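Local coordinates for L-lysine 6-monooxygenase involved in desferrioxamine biosynthesis (Erwinia amylovora CFBP1430, PDB 5O8P), which probably hydroxylates the diamine cadaverine with FAD and NADPH, as a monooxygenase of desferrioxamine siderophore biosynthesis, at residues B[166-171]-B[303-308]; B[178-183]-B[340-345]; B[315-320]-B[328-333]. All coordinates share one frame; numbering follows the deposited sequence.

The three contacts differ in chemistry and in place. Interactions 1 and 3 are partly buried. Interaction 3 pairs two strands of a three-stranded antiparallel sheet far from the centre of the chain, through backbone hydrogen bonds and a salt bridge. Interaction 1 uses strand 303-311 of the same sheet, but sets it against a 3-10 turn through apolar and sulphur contacts. The two are joined directly: the backbone O of D307 probably bonds K319 N, and M308 packs on F316. Interaction 2 is a surface contact nearer the centre of the chain. It is polar and aromatic, and reaches FAD. P166 packs on T340 and so links interactions 1 and 2. Interactions 2 and 3 do not touch.

Interaction 1 (B[166-171]-B[303-308]); sequences PACSQP and SELTDM
C168 and L305 meet through sulphur and methyl. C168 SG lies 3.8 Å from L305 CD2. The same methyl reaches the ring of P166, with CD2 4.1 Å from P166 CG, and the two side chains cross at about a right angle. At L305, chi1 (-174°) sets CG anti to the backbone N and toward C168 SG, while CD2 touches both C168 SG and P166 CG. Further along the strand, M308 approaches the turn. Its SD is 3.7 Å from S169 CB, and its CG is 3.8 Å from the carbonyl O of C168. D307 OD1 also comes to 4.0 Å from C168 CB, a van der Waals contact.

P166 O ties down the start of the 3-10 segment 167-171. This oxygen accepts from both S169 N and S169 OG, and the OG bond is 2.7 Å long and uses a lone pair in the carbonyl plane. It fixes the S169 hydroxyl, while CB of the same residue touches M308. On the strand side, T306 and D307 both face K319 in a classic beta bulge. L305 also packs on L318 and L320 of strand 315-322.

L305 belongs to the NADP(+) site. No NADP(+) is bound to this chain. The contact is mainly apolar and sulphur, with a few carbonyl and carboxylate oxygens at van der Waals distance, so it probably rests on shape more than on directed bonds.

Interaction 2 (B[178-183]-B[340-345]); sequences HSSEYL and TGYHYQ. With FAD (flavin-adenine dinucleotide), chain C.
In H178, chi1 sets CG anti to the backbone N (-170°), whereas in Y342 it sets CG anti to the carbonyl carbon, beside the backbone N (-66°). The two rings then meet as a T-shaped pair. The edge of H178 points to the face of Y342, with centroids 5.7 Å apart and planes at 85°. H178 CE1 sits above that face, offset toward the rim.

The imidazole is gripped at both nitrogens. NE2 donates to G341 O over 3.0 Å, with the oxygen near the ring plane, and makes a weak bond to W164 O as well. ND1 accepts from S180 N at 3.2 Å and shares a hydrogen bond with S180 OG (2.6 Å). These bonds would fix the rotation of the ring. S180 CB also touches the hydroxyl of Y342, 3.4 Å from OH. T340 OG1 lies near H178 CD2 but is bonded to W164 O.

A water joins the segments a second time. It is 2.7 Å from S179 OG and accepts from G341 N at 2.8 Å.

Y342 lines the FAD pocket. Its CE1 is 3.3 Å from C8M, a methyl on the dimethylbenzene end of the flavin. H178 lies behind Y342 as a second-shell residue, and probably helps to place its ring.

In the fold, strand 177-178 is an outermost strand, within this chain, of the five-stranded parallel sheet, consistent with the Rossmann-type NADP(H) domain of this family. The backbone of S179 is hydrogen-bonded to that of M338 in the neighbouring strand 335-338. Strand 342-343 pairs with 162-163, whose A163 touches H178 and S180. S179 and Y182 pack against helix 202-213.

Interaction 3 (B[315-320]-B[328-333]); sequences EFELKL and AYSRRT
The ring of Y329 carries L320 on one face. L320 CB stands 3.9 Å from the ring centroid, a CH-pi contact offset toward the rim, and L320 CD1 is 3.6 Å from Y329 CE2. F316 has T333 O at its ring edge. The guanidinium of R332 takes E315 OE1 at its edge. NH1 and OE1 form a salt bridge at 2.5 Å, but the hydrogen bond is weak (angle 119°), and the short distance carries little weight. The carboxylate and guanidinium planes are 28° apart.

The two segments are the arms of a beta hairpin, with strand directions 156° apart. F316 with T333, L318 with R331 and L320 with Y329 are the hydrogen-bonded pairs. For example, L318 N reaches R331 O at 2.8 Å. E317 with R332 and K319 with S330 are the non-hydrogen-bonded pairs between them. Side chains alternate: F316, L318, L320, Y329, R331 and T333 share the buried face, where L318 CD2 meets T333 CG2 at 4.0 Å. E317, K319, S330 and R332 share the opposite face, where E317 OE2 is 3.9 Å from S330 CB. Y329 OH bonds S303 OG, and T333 OG1 bonds G335 O. The backbone N of R332 bonds E432 of a second subunit.

Interaction 1 (B[166-171]-B[303-308])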
loop_
_atom_site.group_PDB
_atom_site.type_symbol
_atom_site.label_atom_id
_atom_site.label_comp_id
_atom_site.label_asym_id
_atom_site.label_seq_id
_atom_site.Cartn_x
_atom_site.Cartn_y
_atom_site.Cartn_z
ATOM N N PRO B 166 13.232 12.882 -33.104
ATOM C CA PRO B 166 12.449 13.524 -34.171
ATOM C C PRO B 166 13.291 13.943 -35.368
ATOM O O PRO B 166 14.468 14.264 -35.202
ATOM C CB PRO B 166 11.851 14.758 -33.477
ATOM C CG PRO B 166 11.807 14.397 -32.037
ATOM C CD PRO B 166 13.032 13.569 -31.814
ATOM N N ALA B 167 12.689 13.942 -36.555
ATOM C CA ALA B 167 13.409 14.244 -37.805
ATOM C C ALA B 167 14.152 15.585 -37.775
ATOM O O ALA B 167 15.274 15.684 -38.279
ATOM C CB ALA B 167 12.454 14.200 -38.991
ATOM N N CYS B 168 13.536 16.599 -37.163
ATOM C CA CYS B 168 14.126 17.939 -37.075
ATOM C C CYS B 168 15.355 18.054 -36.148
ATOM O O CYS B 168 16.082 19.039 -36.221
ATOM C CB CYS B 168 13.055 18.943 -36.633
ATOM S SG CYS B 168 12.509 18.716 -34.926
ATOM N N SER B 169 15.580 17.065 -35.282
ATOM C CA SER B 169 16.731 17.055 -34.369
ATOM C C SER B 169 18.055 16.526 -34.966
ATOM O O SER B 169 19.114 16.724 -34.360
ATOM C CB SER B 169 16.374 16.269 -33.092
ATOM O OG SER B 169 16.338 14.862 -33.313
ATOM N N GLN B 170 18.015 15.891 -36.143
ATOM C CA GLN B 170 19.207 15.211 -36.711
ATOM C C GLN B 170 20.456 16.097 -36.810
ATOM O O GLN B 170 21.564 15.613 -36.569
ATOM C CB GLN B 170 18.885 14.559 -38.081
ATOM C CG GLN B 170 20.052 13.867 -38.813
ATOM C CD GLN B 170 20.877 14.803 -39.712
ATOM O OE1 GLN B 170 20.387 15.343 -40.707
ATOM N NE2 GLN B 170 22.139 14.986 -39.360
ATOM N N PRO B 171 20.287 17.387 -37.155
ATOM C CA PRO B 171 21.474 18.247 -37.191
ATOM C C PRO B 171 22.132 18.581 -35.836
ATOM O O PRO B 171 23.175 19.217 -35.829
ATOM C CB PRO B 171 20.953 19.532 -37.855
ATOM C CG PRO B 171 19.722 19.123 -38.584
ATOM C CD PRO B 171 19.110 18.069 -37.725
ATOM N N SER B 303 2.262 19.141 -26.609
ATOM C CA SER B 303 3.216 19.995 -27.323
ATOM C C SER B 303 4.106 19.213 -28.286
ATOM O O SER B 303 4.991 18.472 -27.861
ATOM C CB SER B 303 4.070 20.760 -26.320
ATOM O OG SER B 303 3.317 21.806 -25.748
ATOM N N GLU B 304 3.855 19.382 -29.583
ATOM C CA GLU B 304 4.669 18.771 -30.621
ATOM C C GLU B 304 5.857 19.671 -30.903
ATOM O O GLU B 304 5.697 20.881 -31.031
ATOM C CB GLU B 304 3.866 18.591 -31.911
ATOM C CG GLU B 304 4.643 17.866 -33.006
ATOM C CD GLU B 304 4.012 18.004 -34.377
ATOM O OE1 GLU B 304 4.118 19.105 -34.976
ATOM O OE2 GLU B 304 3.437 17.004 -34.862
ATOM N N LEU B 305 7.038 19.069 -31.019
ATOM C CA LEU B 305 8.243 19.757 -31.482
ATOM C C LEU B 305 8.200 19.930 -33.002
ATOM O O LEU B 305 8.334 18.957 -33.737
ATOM C CB LEU B 305 9.473 18.943 -31.079
ATOM C CG LEU B 305 10.856 19.530 -31.327
ATOM C CD1 LEU B 305 11.116 20.675 -30.357
ATOM C CD2 LEU B 305 11.905 18.448 -31.160
ATOM N N THR B 306 8.004 21.164 -33.470
ATOM C CA THR B 306 7.960 21.458 -34.913
ATOM C C THR B 306 9.352 21.704 -35.503
ATOM O O THR B 306 9.652 21.247 -36.611
ATOM C CB THR B 306 7.065 22.678 -35.242
ATOM O OG1 THR B 306 7.360 23.758 -34.352
ATOM C CG2 THR B 306 5.592 22.321 -35.114
ATOM N N ASP B 307 10.186 22.442 -34.776
ATOM C CA ASP B 307 11.546 22.744 -35.216
ATOM C C ASP B 307 12.440 23.035 -34.012
ATOM O O ASP B 307 11.953 23.276 -32.912
ATOM C CB ASP B 307 11.532 23.947 -36.187
ATOM C CG ASP B 307 12.658 23.901 -37.228
ATOM O OD1 ASP B 307 13.024 22.801 -37.701
ATOM O OD2 ASP B 307 13.163 24.984 -37.597
ATOM N N MET B 308 13.749 22.979 -34.225
ATOM C CA MET B 308 14.721 23.409 -33.223
ATOM C C MET B 308 15.934 24.030 -33.892
ATOM O O MET B 308 16.154 23.876 -35.099
ATOM C CB MET B 308 15.143 22.257 -32.300
ATOM C CG MET B 308 15.823 21.070 -32.968
ATOM S SD MET B 308 15.938 19.672 -31.838
ATOM C CE MET B 308 17.302 20.217 -30.828
#

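Interaction 2 (B[178-183]-B[340-345])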
loop_
_atom_site.group_PDB
_atom_site.type_symbol
_atom_site.label_atom_id
_atom_site.label_comp_id
_atom_site.label_asym_id
_atom_site.label_seq_id
_atom_site.Cartn_x
_atom_site.Cartn_y
_atom_site.Cartn_z
ATOM N N HIS B 178 20.199 11.418 -26.102
ATOM C CA HIS B 178 19.068 10.491 -26.093
ATOM C C HIS B 178 19.026 9.788 -24.729
ATOM O O HIS B 178 20.070 9.670 -24.049
ATOM C CB HIS B 178 19.211 9.470 -27.217
ATOM C CG HIS B 178 17.994 8.639 -27.442
ATOM N ND1 HIS B 178 17.774 7.448 -26.786
ATOM C CD2 HIS B 178 16.927 8.822 -28.252
ATOM C CE1 HIS B 178 16.621 6.934 -27.176
ATOM N NE2 HIS B 178 16.090 7.745 -28.072
ATOM N N SER B 179 17.840 9.334 -24.317
ATOM C CA SER B 179 17.711 8.692 -23.011
ATOM C C SER B 179 18.733 7.568 -22.824
ATOM O O SER B 179 19.346 7.438 -21.775
ATOM C CB SER B 179 16.303 8.148 -22.824
ATOM O OG SER B 179 16.009 7.165 -23.801
ATOM N N SER B 180 18.926 6.771 -23.877
ATOM C CA SER B 180 19.900 5.667 -23.906
ATOM C C SER B 180 21.344 6.045 -23.574
ATOM O O SER B 180 22.110 5.183 -23.158
ATOM C CB SER B 180 19.881 5.004 -25.275
ATOM O OG SER B 180 19.910 5.977 -26.286
ATOM N N GLU B 181 21.717 7.310 -23.783
ATOM C CA GLU B 181 23.046 7.796 -23.452
ATOM C C GLU B 181 23.047 8.675 -22.187
ATOM O O GLU B 181 23.982 9.475 -21.976
ATOM C CB GLU B 181 23.559 8.613 -24.630
ATOM C CG GLU B 181 23.456 7.956 -26.000
ATOM C CD GLU B 181 23.827 8.945 -27.116
ATOM O OE1 GLU B 181 25.024 9.326 -27.234
ATOM O OE2 GLU B 181 22.912 9.368 -27.866
ATOM N N TYR B 182 22.003 8.568 -21.360
ATOM C CA TYR B 182 21.796 9.505 -20.256
ATOM C C TYR B 182 22.876 9.393 -19.183
ATOM O O TYR B 182 23.500 10.388 -18.837
ATOM C CB TYR B 182 20.409 9.332 -19.604
ATOM C CG TYR B 182 20.267 10.048 -18.273
ATOM C CD1 TYR B 182 20.275 11.444 -18.211
ATOM C CD2 TYR B 182 20.140 9.334 -17.084
ATOM C CE1 TYR B 182 20.169 12.102 -16.993
ATOM C CE2 TYR B 182 20.005 9.987 -15.860
ATOM C CZ TYR B 182 20.020 11.370 -15.817
ATOM O OH TYR B 182 19.906 12.050 -14.616
ATOM N N LEU B 183 23.087 8.199 -18.648
ATOM C CA LEU B 183 24.038 8.059 -17.548
ATOM C C LEU B 183 25.439 8.544 -17.892
ATOM O O LEU B 183 26.088 9.121 -17.032
ATOM C CB LEU B 183 24.088 6.628 -17.004
ATOM C CG LEU B 183 23.121 6.267 -15.858
ATOM C CD1 LEU B 183 23.618 4.976 -15.215
ATOM C CD2 LEU B 183 22.954 7.354 -14.792
ATOM N N THR B 340 12.659 10.106 -26.404
ATOM C CA THR B 340 11.643 9.878 -27.412
ATOM C C THR B 340 11.546 8.396 -27.819
ATOM O O THR B 340 10.887 8.054 -28.814
ATOM C CB THR B 340 11.945 10.765 -28.627
ATOM O OG1 THR B 340 13.329 10.628 -28.988
ATOM C CG2 THR B 340 11.655 12.226 -28.278
ATOM N N GLY B 341 12.202 7.521 -27.052
ATOM C CA GLY B 341 12.072 6.088 -27.243
ATOM C C GLY B 341 12.768 5.543 -28.478
ATOM O O GLY B 341 13.733 6.131 -28.964
ATOM N N TYR B 342 12.241 4.421 -28.979
ATOM C CA TYR B 342 12.887 3.580 -29.981
ATOM C C TYR B 342 11.934 3.277 -31.144
ATOM O O TYR B 342 10.728 3.308 -30.985
ATOM C CB TYR B 342 13.318 2.262 -29.325
ATOM C CG TYR B 342 14.395 2.409 -28.267
ATOM C CD1 TYR B 342 14.126 2.945 -27.011
ATOM C CD2 TYR B 342 15.689 1.973 -28.521
ATOM C CE1 TYR B 342 15.122 3.075 -26.058
ATOM C CE2 TYR B 342 16.690 2.071 -27.564
ATOM C CZ TYR B 342 16.407 2.626 -26.331
ATOM O OH TYR B 342 17.406 2.739 -25.380
ATOM N N HIS B 343 12.487 2.974 -32.310
ATOM C CA HIS B 343 11.703 2.561 -33.483
ATOM C C HIS B 343 12.378 1.345 -34.108
ATOM O O HIS B 343 13.610 1.295 -34.131
ATOM C CB HIS B 343 11.609 3.742 -34.472
ATOM C CG HIS B 343 11.035 3.407 -35.815
ATOM N ND1 HIS B 343 9.757 2.910 -35.984
ATOM C CD2 HIS B 343 11.548 3.565 -37.060
ATOM C CE1 HIS B 343 9.518 2.753 -37.275
ATOM N NE2 HIS B 343 10.589 3.140 -37.949
ATOM N N TYR B 344 11.618 0.332 -34.537
ATOM C CA TYR B 344 12.215 -0.780 -35.291
ATOM C C TYR B 344 12.252 -0.428 -36.763
ATOM O O TYR B 344 11.272 0.056 -37.308
ATOM C CB TYR B 344 11.465 -2.113 -35.096
ATOM C CG TYR B 344 12.076 -3.286 -35.887
ATOM C CD1 TYR B 344 11.698 -3.554 -37.212
ATOM C CD2 TYR B 344 13.029 -4.134 -35.301
ATOM C CE1 TYR B 344 12.258 -4.617 -37.929
ATOM C CE2 TYR B 344 13.596 -5.193 -36.011
ATOM C CZ TYR B 344 13.212 -5.427 -37.323
ATOM O OH TYR B 344 13.766 -6.478 -38.014
ATOM N N GLN B 345 13.388 -0.664 -37.400
ATOM C CA GLN B 345 13.440 -0.741 -38.858
ATOM C C GLN B 345 14.306 -1.940 -39.249
ATOM O O GLN B 345 15.311 -2.234 -38.581
ATOM C CB GLN B 345 13.905 0.573 -39.506
ATOM C CG GLN B 345 15.303 1.034 -39.132
ATOM C CD GLN B 345 15.604 2.437 -39.637
ATOM O OE1 GLN B 345 14.757 3.332 -39.562
ATOM N NE2 GLN B 345 16.812 2.640 -40.146
HETATM P PA FAD C . 17.863 -5.646 -27.545
HETATM O O1A FAD C . 18.618 -5.156 -26.324
HETATM O O2A FAD C . 17.488 -4.661 -28.627
HETATM O O5B FAD C . 18.776 -6.825 -28.166
HETATM C C5B FAD C . 19.252 -6.805 -29.507
HETATM C C4B FAD C . 20.670 -7.348 -29.646
HETATM O O4B FAD C . 20.908 -7.702 -31.017
HETATM C C3B FAD C . 21.731 -6.316 -29.278
HETATM O O3B FAD C . 22.693 -6.932 -28.411
HETATM C C2B FAD C . 22.309 -5.863 -30.618
HETATM O O2B FAD C . 23.688 -5.487 -30.566
HETATM C C1B FAD C . 22.127 -7.101 -31.477
HETATM N N9A FAD C . 22.155 -6.889 -32.950
HETATM C C8A FAD C . 21.460 -6.005 -33.694
HETATM N N7A FAD C . 21.775 -6.141 -35.013
HETATM C C5A FAD C . 22.688 -7.130 -35.121
HETATM C C6A FAD C . 23.456 -7.797 -36.209
HETATM N N6A FAD C . 23.307 -7.422 -37.503
HETATM N N1A FAD C . 24.310 -8.798 -35.870
HETATM C C2A FAD C . 24.480 -9.192 -34.589
HETATM N N3A FAD C . 23.824 -8.625 -33.559
HETATM C C4A FAD C . 22.932 -7.616 -33.755
HETATM N N1 FAD C . 10.093 -4.155 -21.010
HETATM C C2 FAD C . 9.553 -4.805 -19.946
HETATM O O2 FAD C . 8.706 -5.698 -20.170
HETATM N N3 FAD C . 9.907 -4.524 -18.672
HETATM C C4 FAD C . 10.813 -3.575 -18.377
HETATM O O4 FAD C . 11.118 -3.331 -17.194
HETATM C C4X FAD C . 11.450 -2.818 -19.484
HETATM N N5 FAD C . 12.370 -1.856 -19.256
HETATM C C5X FAD C . 12.929 -1.182 -20.289
HETATM C C6 FAD C . 13.870 -0.198 -19.992
HETATM C C7 FAD C . 14.490 0.535 -21.001
HETATM C C7M FAD C . 15.503 1.598 -20.654
HETATM C C8 FAD C . 14.133 0.256 -22.423
HETATM C C8M FAD C . 14.787 1.035 -23.532
HETATM C C9 FAD C . 13.189 -0.725 -22.730
HETATM C C9A FAD C . 12.556 -1.475 -21.721
HETATM N N10 FAD C . 11.583 -2.497 -21.987
HETATM C C10 FAD C . 11.020 -3.172 -20.868
HETATM C "C1'" FAD C . 11.138 -2.885 -23.354
HETATM C "C2'" FAD C . 11.927 -4.091 -23.917
HETATM O "O2'" FAD C . 12.022 -5.137 -22.928
HETATM C "C3'" FAD C . 13.336 -3.732 -24.424
HETATM O "O3'" FAD C . 13.257 -2.770 -25.487
HETATM C "C4'" FAD C . 14.131 -4.945 -24.925
HETATM O "O4'" FAD C . 15.533 -4.681 -24.801
HETATM C "C5'" FAD C . 13.825 -5.297 -26.378
HETATM O "O5'" FAD C . 14.152 -6.670 -26.604
HETATM P P FAD C . 15.249 -7.075 -27.698
HETATM O O1P FAD C . 15.422 -8.579 -27.650
HETATM O O2P FAD C . 14.766 -6.412 -28.957
HETATM O O3P FAD C . 16.518 -6.361 -26.969
HETATM O O HOH W 1 13.370 7.286 -24.513
#

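Interaction 3 (B[315-320]-B[328-333])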
loop_
_atom_site.group_PDB
_atom_site.type_symbol
_atom_site.label_atom_id
_atom_site.label_comp_id
_atom_site.label_asym_id
_atom_site.label_seq_id
_atom_site.Cartn_x
_atom_site.Cartn_y
_atom_site.Cartn_z
ATOM N N GLU B 315 22.468 28.066 -26.347
ATOM C CA GLU B 315 21.149 27.556 -25.956
ATOM C C GLU B 315 20.407 26.996 -27.161
ATOM O O GLU B 315 20.576 27.497 -28.274
ATOM C CB GLU B 315 20.278 28.694 -25.419
ATOM C CG GLU B 315 20.629 29.236 -24.049
ATOM C CD GLU B 315 19.477 30.050 -23.486
ATOM O OE1 GLU B 315 19.147 31.110 -24.068
ATOM O OE2 GLU B 315 18.873 29.608 -22.483
ATOM N N PHE B 316 19.566 25.991 -26.930
ATOM C CA PHE B 316 18.566 25.588 -27.923
ATOM C C PHE B 316 17.371 26.540 -27.887
ATOM O O PHE B 316 17.051 27.115 -26.837
ATOM C CB PHE B 316 18.028 24.190 -27.646
ATOM C CG PHE B 316 18.950 23.084 -28.035
ATOM C CD1 PHE B 316 19.106 22.742 -29.369
ATOM C CD2 PHE B 316 19.615 22.334 -27.060
ATOM C CE1 PHE B 316 19.946 21.694 -29.725
ATOM C CE2 PHE B 316 20.450 21.285 -27.414
ATOM C CZ PHE B 316 20.619 20.968 -28.748
ATOM N N GLU B 317 16.712 26.691 -29.032
ATOM C CA GLU B 317 15.373 27.266 -29.088
ATOM C C GLU B 317 14.442 26.217 -29.683
ATOM O O GLU B 317 14.463 25.968 -30.889
ATOM C CB GLU B 317 15.339 28.552 -29.916
ATOM C CG GLU B 317 14.047 29.352 -29.731
ATOM C CD GLU B 317 13.505 29.990 -31.004
ATOM O OE1 GLU B 317 13.576 29.362 -32.083
ATOM O OE2 GLU B 317 12.984 31.130 -30.926
ATOM N N LEU B 318 13.640 25.603 -28.817
ATOM C CA LEU B 318 12.627 24.638 -29.226
ATOM C C LEU B 318 11.383 25.379 -29.684
ATOM O O LEU B 318 10.794 26.106 -28.900
ATOM C CB LEU B 318 12.249 23.739 -28.049
ATOM C CG LEU B 318 13.188 22.614 -27.590
ATOM C CD1 LEU B 318 14.636 22.778 -28.022
ATOM C CD2 LEU B 318 13.113 22.447 -26.080
ATOM N N LYS B 319 11.003 25.214 -30.949
ATOM C CA LYS B 319 9.696 25.658 -31.424
ATOM C C LYS B 319 8.715 24.518 -31.205
ATOM O O LYS B 319 8.958 23.387 -31.635
ATOM C CB LYS B 319 9.729 26.052 -32.899
ATOM C CG LYS B 319 10.567 27.283 -33.175
ATOM C CD LYS B 319 10.077 28.077 -34.377
ATOM C CE LYS B 319 10.925 29.325 -34.567
ATOM N NZ LYS B 319 10.394 30.214 -35.629
ATOM N N LEU B 320 7.613 24.824 -30.522
ATOM C CA LEU B 320 6.614 23.836 -30.142
ATOM C C LEU B 320 5.237 24.268 -30.626
ATOM O O LEU B 320 4.969 25.459 -30.785
ATOM C CB LEU B 320 6.597 23.683 -28.628
ATOM C CG LEU B 320 7.903 23.198 -27.998
ATOM C CD1 LEU B 320 8.000 23.614 -26.548
ATOM C CD2 LEU B 320 8.035 21.695 -28.111
ATOM N N ALA B 328 1.197 27.997 -31.464
ATOM C CA ALA B 328 2.642 27.773 -31.446
ATOM C C ALA B 328 3.308 28.588 -30.343
ATOM O O ALA B 328 2.785 29.622 -29.925
ATOM C CB ALA B 328 3.247 28.119 -32.796
ATOM N N TYR B 329 4.453 28.103 -29.868
ATOM C CA TYR B 329 5.253 28.807 -28.862
ATOM C C TYR B 329 6.685 28.287 -28.832
ATOM O O TYR B 329 6.943 27.164 -29.262
ATOM C CB TYR B 329 4.621 28.688 -27.471
ATOM C CG TYR B 329 4.679 27.319 -26.798
ATOM C CD1 TYR B 329 3.801 26.289 -27.159
ATOM C CD2 TYR B 329 5.584 27.071 -25.757
ATOM C CE1 TYR B 329 3.847 25.051 -26.518
ATOM C CE2 TYR B 329 5.629 25.836 -25.115
ATOM C CZ TYR B 329 4.755 24.837 -25.495
ATOM O OH TYR B 329 4.810 23.637 -24.846
ATOM N N SER B 330 7.605 29.110 -28.327
ATOM C CA SER B 330 9.024 28.752 -28.236
ATOM C C SER B 330 9.467 28.634 -26.777
ATOM O O SER B 330 8.874 29.237 -25.877
ATOM C CB SER B 330 9.899 29.773 -28.970
ATOM O OG SER B 330 9.842 31.046 -28.335
ATOM N N ARG B 331 10.518 27.847 -26.564
ATOM C CA ARG B 331 11.071 27.575 -25.245
ATOM C C ARG B 331 12.582 27.463 -25.400
ATOM O O ARG B 331 13.058 27.063 -26.465
ATOM C CB ARG B 331 10.513 26.244 -24.758
ATOM C CG ARG B 331 10.309 26.117 -23.282
ATOM C CD ARG B 331 9.140 26.966 -22.815
ATOM N NE ARG B 331 9.392 27.320 -21.429
ATOM C CZ ARG B 331 8.823 28.320 -20.776
ATOM N NH1 ARG B 331 7.929 29.106 -21.370
ATOM N NH2 ARG B 331 9.197 28.551 -19.526
ATOM N N ARG B 332 13.331 27.772 -24.348
ATOM C CA ARG B 332 14.793 27.719 -24.422
ATOM C C ARG B 332 15.363 26.758 -23.422
ATOM O O ARG B 332 14.802 26.578 -22.359
ATOM C CB ARG B 332 15.393 29.096 -24.165
ATOM C CG ARG B 332 15.376 30.025 -25.360
ATOM C CD ARG B 332 15.354 31.448 -24.822
ATOM N NE ARG B 332 15.595 32.442 -25.846
ATOM C CZ ARG B 332 16.782 32.701 -26.397
ATOM N NH1 ARG B 332 17.870 32.006 -26.061
ATOM N NH2 ARG B 332 16.892 33.661 -27.315
ATOM N N THR B 333 16.494 26.154 -23.763
ATOM C CA THR B 333 17.183 25.234 -22.855
ATOM C C THR B 333 18.640 25.017 -23.302
ATOM O O THR B 333 18.939 25.056 -24.502
ATOM C CB THR B 333 16.418 23.891 -22.738
ATOM O OG1 THR B 333 16.901 23.139 -21.612
ATOM C CG2 THR B 333 16.527 23.057 -24.015
#